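Local atomic coordinates of deoxyhypusine hydroxylase (Homo sapiens, PDB entry 4D50), a protein that hydroxylates the deoxyhypusine residue of translation initiation factor eIF-5A at a diiron centre, completing the formation of hypusine. Residues L197-G202 with G215-Q220; P228-A233 with A248-A253; I111-S116 with R133-Q138; R167-D172 with Y181-A186. All blocks are in the same frame, centred on the assembly; numbering follows the deposited sequence.

Interaction 1 of 4, residues L197-G202 with G215-Q220; sequences LALAEG and GYVLGQ
Leu199 and Leu218 lie alongside each other and run in opposite directions, so that the CD2 methyl of Leu218 comes up against the base of its partner, 3.6 Å from Leu199 CB. The other methyl of the same fork, CD1, rests on the backbone of the next residue, 4.0 Å from Ala200 CA, with the Ala200 methyl slightly farther off. Leu218 therefore straddles two consecutive residues of 197-202. Leu199 in turn reaches past it to Val217, crossing that side chain at about a right angle, and its CD2 lies 3.8 Å from Val217 CG2. All four touching residues are buried, and the contact between them is entirely apolar.

In both leucines CG is anti to the carbonyl carbon (chi1 -83° in Leu199, -76° in Leu218), which extends each chain across the gap between two nearly antiparallel helices, 193-201 and 208-221, whose axes approach to 9.8 Å at an angle of 160°. Segment 197-202 lies in the third HEAT-like repeat and 215-220 in the fourth: the contact is a repeat-to-repeat joint of the alpha solenoid. Farther out, Met184 of helix 177-190 touches both Leu199 and Val217, while Leu230 of helix 227-235 packs on Leu218, so the cluster is continued by the helices before and after it. Polar groups grip the periphery: Glu201 forms a salt bridge with Arg167, and Gln220 hydrogen-bonds to Arg188 and Ser151. Helix 208-221 also carries the iron ligand His212, whose side chain is about 9 Å from that of Val217.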
# COMPACT_ATOMS: atom_id res chain seq x y z
N LEU A 197 10.53 -15.90 6.10
CA LEU A 197 11.83 -15.88 5.46
C LEU A 197 11.84 -16.12 3.99
O LEU A 197 12.74 -15.66 3.28
CB LEU A 197 12.73 -16.88 6.22
CG LEU A 197 12.82 -16.76 7.73
CD1 LEU A 197 13.56 -17.98 8.22
CD2 LEU A 197 13.60 -15.49 8.10
N ALA A 198 10.91 -16.96 3.47
CA ALA A 198 10.77 -17.11 2.06
C ALA A 198 10.38 -15.73 1.39
O ALA A 198 10.98 -15.30 0.45
CB ALA A 198 9.77 -18.17 1.75
N LEU A 199 9.43 -15.06 2.02
CA LEU A 199 9.02 -13.72 1.59
C LEU A 199 10.26 -12.80 1.56
O LEU A 199 10.52 -12.09 0.57
CB LEU A 199 7.90 -13.20 2.49
CG LEU A 199 6.53 -13.72 2.08
CD1 LEU A 199 5.54 -13.44 3.19
CD2 LEU A 199 5.94 -13.09 0.80
N ALA A 200 11.06 -12.88 2.63
CA ALA A 200 12.14 -11.90 2.84
C ALA A 200 13.20 -12.06 1.76
O ALA A 200 13.85 -11.08 1.45
CB ALA A 200 12.74 -11.97 4.21
N GLU A 201 13.35 -13.27 1.23
CA GLU A 201 14.23 -13.50 0.05
C GLU A 201 13.80 -12.66 -1.10
O GLU A 201 14.61 -12.28 -1.93
CB GLU A 201 14.31 -14.97 -0.34
CG GLU A 201 14.91 -15.86 0.74
CD GLU A 201 14.97 -17.35 0.31
OE1 GLU A 201 15.60 -17.66 -0.69
OE2 GLU A 201 14.42 -18.19 1.01
N GLY A 202 12.49 -12.34 -1.21
CA GLY A 202 12.10 -11.47 -2.30
C GLY A 202 12.61 -10.04 -2.22
O GLY A 202 12.52 -9.29 -3.20
N GLY A 215 7.73 -6.01 1.05
CA GLY A 215 7.84 -5.16 2.28
C GLY A 215 6.44 -5.01 2.92
O GLY A 215 6.25 -5.18 4.10
N TYR A 216 5.45 -4.65 2.11
CA TYR A 216 4.09 -4.46 2.60
C TYR A 216 3.55 -5.77 3.23
O TYR A 216 3.03 -5.76 4.37
CB TYR A 216 3.20 -3.96 1.43
CG TYR A 216 1.70 -3.94 1.66
CD1 TYR A 216 0.89 -5.06 1.34
CD2 TYR A 216 1.06 -2.78 2.16
CE1 TYR A 216 -0.51 -5.03 1.55
CE2 TYR A 216 -0.32 -2.77 2.34
CZ TYR A 216 -1.09 -3.90 2.06
OH TYR A 216 -2.50 -3.84 2.20
N VAL A 217 3.68 -6.90 2.53
CA VAL A 217 3.13 -8.13 3.06
C VAL A 217 3.88 -8.62 4.31
O VAL A 217 3.23 -9.12 5.22
CB VAL A 217 3.05 -9.28 2.09
CG1 VAL A 217 2.23 -8.92 0.82
CG2 VAL A 217 4.36 -9.72 1.62
N LEU A 218 5.17 -8.34 4.40
CA LEU A 218 5.95 -8.61 5.62
C LEU A 218 5.42 -7.74 6.78
O LEU A 218 5.32 -8.24 7.94
CB LEU A 218 7.46 -8.44 5.38
CG LEU A 218 8.12 -9.58 4.61
CD1 LEU A 218 9.53 -9.19 4.17
CD2 LEU A 218 8.00 -10.91 5.30
N GLY A 219 5.03 -6.49 6.53
CA GLY A 219 4.42 -5.64 7.51
C GLY A 219 3.05 -6.12 7.91
O GLY A 219 2.60 -5.96 9.08
N GLN A 220 2.33 -6.81 7.00
CA GLN A 220 1.00 -7.34 7.33
C GLN A 220 1.14 -8.58 8.15
O GLN A 220 0.42 -8.71 9.19
CB GLN A 220 0.23 -7.69 6.05
CG GLN A 220 -0.24 -6.53 5.25
CD GLN A 220 -1.20 -7.03 4.16
OE1 GLN A 220 -0.84 -7.83 3.29
NE2 GLN A 220 -2.42 -6.60 4.26

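Interaction 2 of 4, residues P228-A233 with A248-A253; sequences PQLAAA and AEALGA
Leu230 and Leu251 share nearly the same conformation, CG anti to the carbonyl carbon in each (chi1 -74° and -73°), and this sends both side chains into the space between helices 227-235 and 241-254. The CD2 methyl of Leu251 meets the root of the opposing leucine, 3.8 Å from Leu230 CB. Its CD1 reaches the next residue along and lies against its backbone, 3.8 Å from Ala231 CA. On the other flank both methyls of Leu230 bear on a single alanine, CD1 lying 3.9 Å from Ala250 CB.

The axes pass at 9.3 Å and 141°, joining the fourth HEAT-like repeat to the fifth. Cys259 of helix 257-265 and Val227 also touch Leu251. Cutting Leu251 back to an alanine is likely to open a gap beside Leu230 CB and Ala231, since both methyls that fill it belong to this one side chain.

Ala250 stands one turn beyond the iron ligand Glu246, their side chains about 6 Å apart. With carbon packing on carbon throughout, the contact is held by shape and burial, not by directional bonds.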
# COMPACT_ATOMS: atom_id res chain seq x y z
N PRO A 228 15.32 -8.50 10.74
CA PRO A 228 16.65 -8.26 10.30
C PRO A 228 16.71 -7.89 8.85
O PRO A 228 17.40 -6.98 8.51
CB PRO A 228 17.39 -9.58 10.59
CG PRO A 228 16.62 -10.21 11.69
CD PRO A 228 15.21 -9.74 11.54
N GLN A 229 15.99 -8.62 7.99
CA GLN A 229 16.00 -8.34 6.57
C GLN A 229 15.30 -7.05 6.25
O GLN A 229 15.75 -6.32 5.37
CB GLN A 229 15.43 -9.54 5.83
CG GLN A 229 16.46 -10.70 5.81
CD GLN A 229 17.46 -10.51 4.68
OE1 GLN A 229 17.08 -10.34 3.52
NE2 GLN A 229 18.75 -10.54 5.02
N LEU A 230 14.21 -6.75 6.94
CA LEU A 230 13.50 -5.45 6.75
C LEU A 230 14.34 -4.27 7.17
O LEU A 230 14.46 -3.28 6.43
CB LEU A 230 12.24 -5.42 7.55
CG LEU A 230 11.07 -6.29 7.00
CD1 LEU A 230 9.97 -6.40 8.05
CD2 LEU A 230 10.52 -5.72 5.72
N ALA A 231 15.02 -4.44 8.28
CA ALA A 231 15.98 -3.40 8.75
C ALA A 231 17.20 -3.22 7.85
O ALA A 231 17.62 -2.09 7.55
CB ALA A 231 16.40 -3.67 10.15
N ALA A 232 17.75 -4.32 7.35
CA ALA A 232 18.85 -4.28 6.34
C ALA A 232 18.44 -3.58 5.05
O ALA A 232 19.19 -2.86 4.45
CB ALA A 232 19.30 -5.66 6.01
N ALA A 233 17.25 -3.90 4.54
CA ALA A 233 16.73 -3.19 3.33
C ALA A 233 16.61 -1.69 3.61
O ALA A 233 16.93 -0.88 2.78
CB ALA A 233 15.41 -3.80 2.84
N ALA A 248 10.29 0.44 6.12
CA ALA A 248 10.18 1.23 7.31
C ALA A 248 8.75 1.09 7.92
O ALA A 248 8.56 0.93 9.15
CB ALA A 248 10.48 2.67 6.99
N GLU A 249 7.73 1.19 7.06
CA GLU A 249 6.35 1.00 7.50
C GLU A 249 6.17 -0.35 8.12
O GLU A 249 5.49 -0.45 9.13
CB GLU A 249 5.36 1.14 6.34
CG GLU A 249 4.92 2.53 6.00
CD GLU A 249 3.44 2.61 5.52
OE1 GLU A 249 2.60 1.68 5.63
OE2 GLU A 249 3.10 3.68 5.03
N ALA A 250 6.72 -1.42 7.49
CA ALA A 250 6.63 -2.77 8.06
C ALA A 250 7.24 -2.88 9.45
O ALA A 250 6.65 -3.45 10.38
CB ALA A 250 7.23 -3.78 7.09
N LEU A 251 8.38 -2.25 9.60
CA LEU A 251 9.08 -2.19 10.89
C LEU A 251 8.20 -1.46 11.91
O LEU A 251 8.12 -1.88 13.10
CB LEU A 251 10.45 -1.50 10.76
CG LEU A 251 11.47 -2.39 10.04
CD1 LEU A 251 12.75 -1.67 9.65
CD2 LEU A 251 11.76 -3.61 10.88
N GLY A 252 7.59 -0.37 11.46
CA GLY A 252 6.57 0.35 12.22
C GLY A 252 5.40 -0.46 12.71
O GLY A 252 4.99 -0.35 13.89
N ALA A 253 4.83 -1.30 11.83
CA ALA A 253 3.77 -2.16 12.21
C ALA A 253 4.19 -3.20 13.25
O ALA A 253 3.41 -3.46 14.16
CB ALA A 253 3.28 -2.85 10.98

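Interaction 3 of 4, residues I111-S116 with R133-Q138; sequences ILKQYS and RLEWLQ
Leu112 and Leu134 bring the two helical segments together across a wide gap: even at this nearest pair the CA atoms are 9.7 Å apart, and the backbones stay well clear of each other. Segment 111-116 belongs to the short helix 109-115 of the second HEAT-like repeat, and 133-138 to the long helix 121-140 that follows it. Near the end of the first segment, Ser116 folds back on the chain. Its OG donates to the carbonyl of Leu112, at 2.8 Å from Leu112 O, with the donor tilted 26° from the carbonyl plane.

The apolar touch is made by methyls alone. The two leucine side chains cross at about a right angle, and their ends meet with Leu112 CD1 3.8 Å from Leu134 CD1. With CG placed opposite the carbonyl carbon (chi1 -62° in Leu112, -66° in Leu134), each fork points at the other helix. Leu112 is buried more widely by Ala130 and Val131 of helix 121-140 and by Leu100 of helix 90-103.

Nearer the surface, Lys113 and Glu135 stretch their ends across the same gap. The approach stops short of a salt bridge, with Lys113 NZ 4.3 Å from Glu135 OE2. Glu110 offers the same ammonium group a second carboxylate, in a long and weak ion pair. The opposite charges probably add a mild, solvent-screened attraction on the outer side, while the close contact between the segments rests on one pair of methyl groups.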
# COMPACT_ATOMS: atom_id res chain seq x y z
N ILE A 111 -8.27 2.29 -19.62
CA ILE A 111 -7.18 3.14 -19.10
C ILE A 111 -6.06 2.31 -18.48
O ILE A 111 -4.89 2.63 -18.65
CB ILE A 111 -7.68 4.25 -18.16
CG1 ILE A 111 -6.51 5.18 -17.82
CG2 ILE A 111 -8.23 3.74 -16.84
CD1 ILE A 111 -6.93 6.63 -17.73
N LEU A 112 -6.41 1.28 -17.69
CA LEU A 112 -5.36 0.41 -17.15
C LEU A 112 -4.57 -0.31 -18.22
O LEU A 112 -3.39 -0.46 -18.13
CB LEU A 112 -5.90 -0.55 -16.11
CG LEU A 112 -6.48 0.14 -14.89
CD1 LEU A 112 -7.17 -0.86 -14.02
CD2 LEU A 112 -5.50 0.91 -14.05
N LYS A 113 -5.23 -0.80 -19.27
CA LYS A 113 -4.48 -1.36 -20.39
C LYS A 113 -3.54 -0.32 -21.07
O LYS A 113 -2.41 -0.66 -21.46
CB LYS A 113 -5.45 -1.92 -21.45
CG LYS A 113 -6.08 -3.21 -20.97
CD LYS A 113 -7.24 -3.60 -21.91
CE LYS A 113 -7.41 -5.11 -21.87
NZ LYS A 113 -8.73 -5.64 -22.32
N GLN A 114 -4.03 0.91 -21.23
CA GLN A 114 -3.26 2.00 -21.84
C GLN A 114 -1.95 2.22 -21.01
O GLN A 114 -0.87 2.25 -21.54
CB GLN A 114 -4.11 3.28 -21.83
CG GLN A 114 -3.48 4.58 -22.33
CD GLN A 114 -4.42 5.79 -22.25
OE1 GLN A 114 -5.44 5.78 -21.54
NE2 GLN A 114 -4.08 6.85 -22.99
N TYR A 115 -2.12 2.31 -19.70
CA TYR A 115 -1.03 2.69 -18.82
C TYR A 115 -0.16 1.51 -18.48
O TYR A 115 0.85 1.68 -17.82
CB TYR A 115 -1.49 3.50 -17.60
CG TYR A 115 -1.72 4.93 -17.94
CD1 TYR A 115 -2.93 5.33 -18.50
CD2 TYR A 115 -0.80 5.89 -17.67
CE1 TYR A 115 -3.14 6.65 -18.87
CE2 TYR A 115 -1.00 7.21 -18.01
CZ TYR A 115 -2.16 7.57 -18.61
OH TYR A 115 -2.34 8.90 -18.99
N SER A 116 -0.50 0.34 -19.02
CA SER A 116 0.36 -0.79 -18.95
C SER A 116 1.61 -0.57 -19.75
O SER A 116 2.57 -1.34 -19.56
CB SER A 116 -0.36 -2.08 -19.45
OG SER A 116 -1.40 -2.45 -18.53
N ARG A 133 -5.92 -8.56 -12.44
CA ARG A 133 -6.89 -8.66 -11.33
C ARG A 133 -8.31 -8.45 -11.86
O ARG A 133 -9.24 -9.24 -11.57
CB ARG A 133 -6.58 -7.68 -10.18
CG ARG A 133 -7.60 -7.72 -9.07
CD ARG A 133 -7.26 -6.71 -7.96
NE ARG A 133 -8.50 -6.08 -7.44
CZ ARG A 133 -9.36 -6.62 -6.58
NH1 ARG A 133 -9.23 -7.89 -6.17
NH2 ARG A 133 -10.44 -5.93 -6.22
N LEU A 134 -8.50 -7.44 -12.70
CA LEU A 134 -9.86 -7.23 -13.23
C LEU A 134 -10.33 -8.46 -14.06
O LEU A 134 -11.49 -8.84 -13.95
CB LEU A 134 -10.00 -5.95 -14.00
CG LEU A 134 -9.86 -4.69 -13.17
CD1 LEU A 134 -9.98 -3.45 -14.05
CD2 LEU A 134 -10.80 -4.60 -11.98
N GLU A 135 -9.43 -9.04 -14.85
CA GLU A 135 -9.74 -10.21 -15.61
C GLU A 135 -10.07 -11.39 -14.70
O GLU A 135 -10.96 -12.19 -15.00
CB GLU A 135 -8.61 -10.52 -16.58
CG GLU A 135 -8.48 -9.36 -17.61
CD GLU A 135 -7.32 -9.48 -18.58
OE1 GLU A 135 -6.29 -10.21 -18.26
OE2 GLU A 135 -7.45 -8.82 -19.65
N TRP A 136 -9.37 -11.50 -13.58
CA TRP A 136 -9.65 -12.56 -12.62
C TRP A 136 -11.03 -12.40 -12.00
O TRP A 136 -11.86 -13.32 -11.99
CB TRP A 136 -8.50 -12.66 -11.62
CG TRP A 136 -8.50 -13.88 -10.74
CD1 TRP A 136 -7.75 -14.96 -10.88
CD2 TRP A 136 -9.30 -14.09 -9.59
NE1 TRP A 136 -7.98 -15.84 -9.89
CE2 TRP A 136 -8.98 -15.34 -9.09
CE3 TRP A 136 -10.28 -13.33 -8.94
CZ2 TRP A 136 -9.56 -15.86 -7.96
CZ3 TRP A 136 -10.89 -13.86 -7.77
CH2 TRP A 136 -10.55 -15.14 -7.32
N LEU A 137 -11.35 -11.20 -11.57
CA LEU A 137 -12.62 -10.92 -10.97
C LEU A 137 -13.76 -11.25 -11.96
O LEU A 137 -14.75 -11.90 -11.59
CB LEU A 137 -12.73 -9.46 -10.64
CG LEU A 137 -11.88 -8.95 -9.47
CD1 LEU A 137 -12.00 -7.43 -9.46
CD2 LEU A 137 -12.35 -9.59 -8.18
N GLN A 138 -13.56 -10.83 -13.20
CA GLN A 138 -14.55 -11.08 -14.25
C GLN A 138 -14.74 -12.58 -14.42
O GLN A 138 -15.87 -13.02 -14.53
CB GLN A 138 -14.11 -10.43 -15.55
CG GLN A 138 -15.12 -10.61 -16.66
CD GLN A 138 -14.88 -11.84 -17.47
OE1 GLN A 138 -13.76 -12.12 -17.87
NE2 GLN A 138 -15.97 -12.52 -17.81

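Interaction 4 of 4, residues R167-D172 with Y181-A186; sequences REALLD and YRAMFA
Leu170 meets Met184 at a slant, the end of one side chain laid against the base of the other. The leucine CD1 methyl does the touching, 3.6 Å from Met184 CB and 3.8 Å from Met184 CA, so it presses on the helix surface as much as on the side chain. What takes it there is the first torsion of the leucine, with CG anti to its own N (chi1 177°), which swings the fork over to Met184. The methionine chain then runs on past the same methyl, CG at 3.9 Å from Leu170 CD1, and bends at its last torsion to set CE over one face of the Tyr181 ring, toward the rim.

Alongside, two small residues let the helices close in. Ala169 and Ala183 face each other methyl to methyl, 3.8 Å between Ala169 CB and Ala183 CB, and the latter also lies 3.9 Å from Leu170 N. The axes accordingly approach to 8.1 Å, at 138°.

On the outer flank, Arg167 lays its guanidinium over Leu171 CD1. At the end of the segment, Asp172 forms a salt bridge with Arg175 and a hydrogen bond with Ser174. Helices 163-171 and 177-190 follow each other in the chain and pack as an obliquely crossed, roughly antiparallel pair, the pairing from which HEAT-like solenoids are built, here leading into the third repeat.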
# COMPACT_ATOMS: atom_id res chain seq x y z
N ARG A 167 7.48 -20.57 -2.47
CA ARG A 167 8.75 -19.84 -2.46
C ARG A 167 9.37 -19.93 -3.84
O ARG A 167 9.85 -18.99 -4.39
CB ARG A 167 9.68 -20.40 -1.40
CG ARG A 167 11.08 -19.84 -1.44
CD ARG A 167 11.97 -20.68 -0.52
NE ARG A 167 13.35 -20.28 -0.76
CZ ARG A 167 14.07 -20.64 -1.84
NH1 ARG A 167 13.58 -21.42 -2.82
NH2 ARG A 167 15.31 -20.17 -1.96
N GLU A 168 9.30 -21.11 -4.43
CA GLU A 168 9.88 -21.21 -5.76
C GLU A 168 9.23 -20.31 -6.76
O GLU A 168 9.91 -19.66 -7.58
CB GLU A 168 9.83 -22.67 -6.26
CG GLU A 168 10.78 -23.58 -5.54
CD GLU A 168 10.82 -24.97 -6.18
OE1 GLU A 168 10.08 -25.19 -7.19
OE2 GLU A 168 11.54 -25.87 -5.64
N ALA A 169 7.91 -20.25 -6.69
CA ALA A 169 7.12 -19.43 -7.60
C ALA A 169 7.43 -17.95 -7.40
O ALA A 169 7.69 -17.23 -8.34
CB ALA A 169 5.65 -19.68 -7.39
N LEU A 170 7.47 -17.55 -6.15
CA LEU A 170 7.78 -16.13 -5.78
C LEU A 170 9.10 -15.59 -6.35
O LEU A 170 9.15 -14.44 -6.82
CB LEU A 170 7.81 -16.02 -4.21
CG LEU A 170 8.18 -14.67 -3.62
CD1 LEU A 170 6.98 -13.76 -3.73
CD2 LEU A 170 8.75 -14.71 -2.19
N LEU A 171 10.16 -16.42 -6.24
CA LEU A 171 11.54 -16.10 -6.63
C LEU A 171 11.89 -16.42 -8.08
O LEU A 171 13.02 -16.13 -8.48
CB LEU A 171 12.51 -16.80 -5.72
CG LEU A 171 12.27 -16.63 -4.21
CD1 LEU A 171 13.30 -17.46 -3.46
CD2 LEU A 171 12.37 -15.17 -3.78
N ASP A 172 10.93 -16.95 -8.85
CA ASP A 172 11.13 -17.24 -10.27
C ASP A 172 11.00 -16.01 -11.16
O ASP A 172 9.89 -15.50 -11.46
CB ASP A 172 10.20 -18.38 -10.70
CG ASP A 172 10.56 -18.95 -12.07
OD1 ASP A 172 11.48 -18.40 -12.72
OD2 ASP A 172 9.90 -19.98 -12.43
N TYR A 181 3.00 -12.52 -7.61
CA TYR A 181 2.21 -11.86 -6.57
C TYR A 181 1.22 -12.81 -5.94
O TYR A 181 0.92 -12.78 -4.73
CB TYR A 181 1.46 -10.64 -7.13
CG TYR A 181 2.20 -9.33 -7.06
CD1 TYR A 181 3.46 -9.19 -7.63
CD2 TYR A 181 1.59 -8.22 -6.58
CE1 TYR A 181 4.16 -8.01 -7.56
CE2 TYR A 181 2.30 -7.01 -6.51
CZ TYR A 181 3.57 -6.92 -7.01
OH TYR A 181 4.27 -5.70 -6.99
N ARG A 182 0.65 -13.72 -6.75
CA ARG A 182 -0.29 -14.65 -6.13
C ARG A 182 0.41 -15.56 -5.07
O ARG A 182 -0.15 -15.89 -4.04
CB ARG A 182 -0.93 -15.53 -7.27
CG ARG A 182 -1.86 -14.77 -8.15
CD ARG A 182 -2.87 -15.65 -8.89
NE ARG A 182 -3.70 -16.42 -7.98
CZ ARG A 182 -4.51 -17.39 -8.40
NH1 ARG A 182 -4.57 -17.69 -9.69
NH2 ARG A 182 -5.19 -18.09 -7.52
N ALA A 183 1.65 -15.92 -5.35
CA ALA A 183 2.43 -16.82 -4.50
C ALA A 183 2.84 -16.01 -3.26
O ALA A 183 2.81 -16.52 -2.17
CB ALA A 183 3.66 -17.26 -5.25
N MET A 184 3.03 -14.73 -3.45
CA MET A 184 3.41 -13.79 -2.37
C MET A 184 2.24 -13.70 -1.35
O MET A 184 2.45 -13.83 -0.14
CB MET A 184 3.73 -12.38 -2.89
CG MET A 184 4.44 -11.50 -1.88
SD MET A 184 4.44 -9.78 -2.52
CE MET A 184 5.46 -9.89 -3.94
N PHE A 185 1.01 -13.51 -1.83
CA PHE A 185 -0.13 -13.44 -0.94
C PHE A 185 -0.44 -14.76 -0.33
O PHE A 185 -0.83 -14.81 0.85
CB PHE A 185 -1.35 -12.78 -1.60
CG PHE A 185 -1.11 -11.36 -1.87
CD1 PHE A 185 -0.99 -10.46 -0.80
CD2 PHE A 185 -0.90 -10.91 -3.16
CE1 PHE A 185 -0.66 -9.14 -1.02
CE2 PHE A 185 -0.49 -9.59 -3.34
CZ PHE A 185 -0.33 -8.76 -2.27
N ALA A 186 -0.23 -15.87 -1.07
CA ALA A 186 -0.37 -17.21 -0.43
C ALA A 186 0.63 -17.47 0.68
O ALA A 186 0.29 -18.07 1.68
CB ALA A 186 -0.26 -18.31 -1.47

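How the interactions relate
Interactions 4, 1 and 2 follow one another along the solenoid, and neighbours touch: interactions 4 and 1 share a packed and salt-bridged boundary, where Phe185 lies against Val217, and Gly219 meets Ala250 between interactions 1 and 2. All three are buried and apolar. Interactions 1 and 2 repeat one leucine-on-leucine pattern at successive repeat joints, whereas interaction 4 replaces the facing leucines with paired alanines and brings its helices closer. Interaction 3 lies farther off, about 31 Å centre to centre from interaction 2 and across the chain's centre, more open, with charged groups near the surface; it meets interaction 4 through the packing of Trp136 on Arg182.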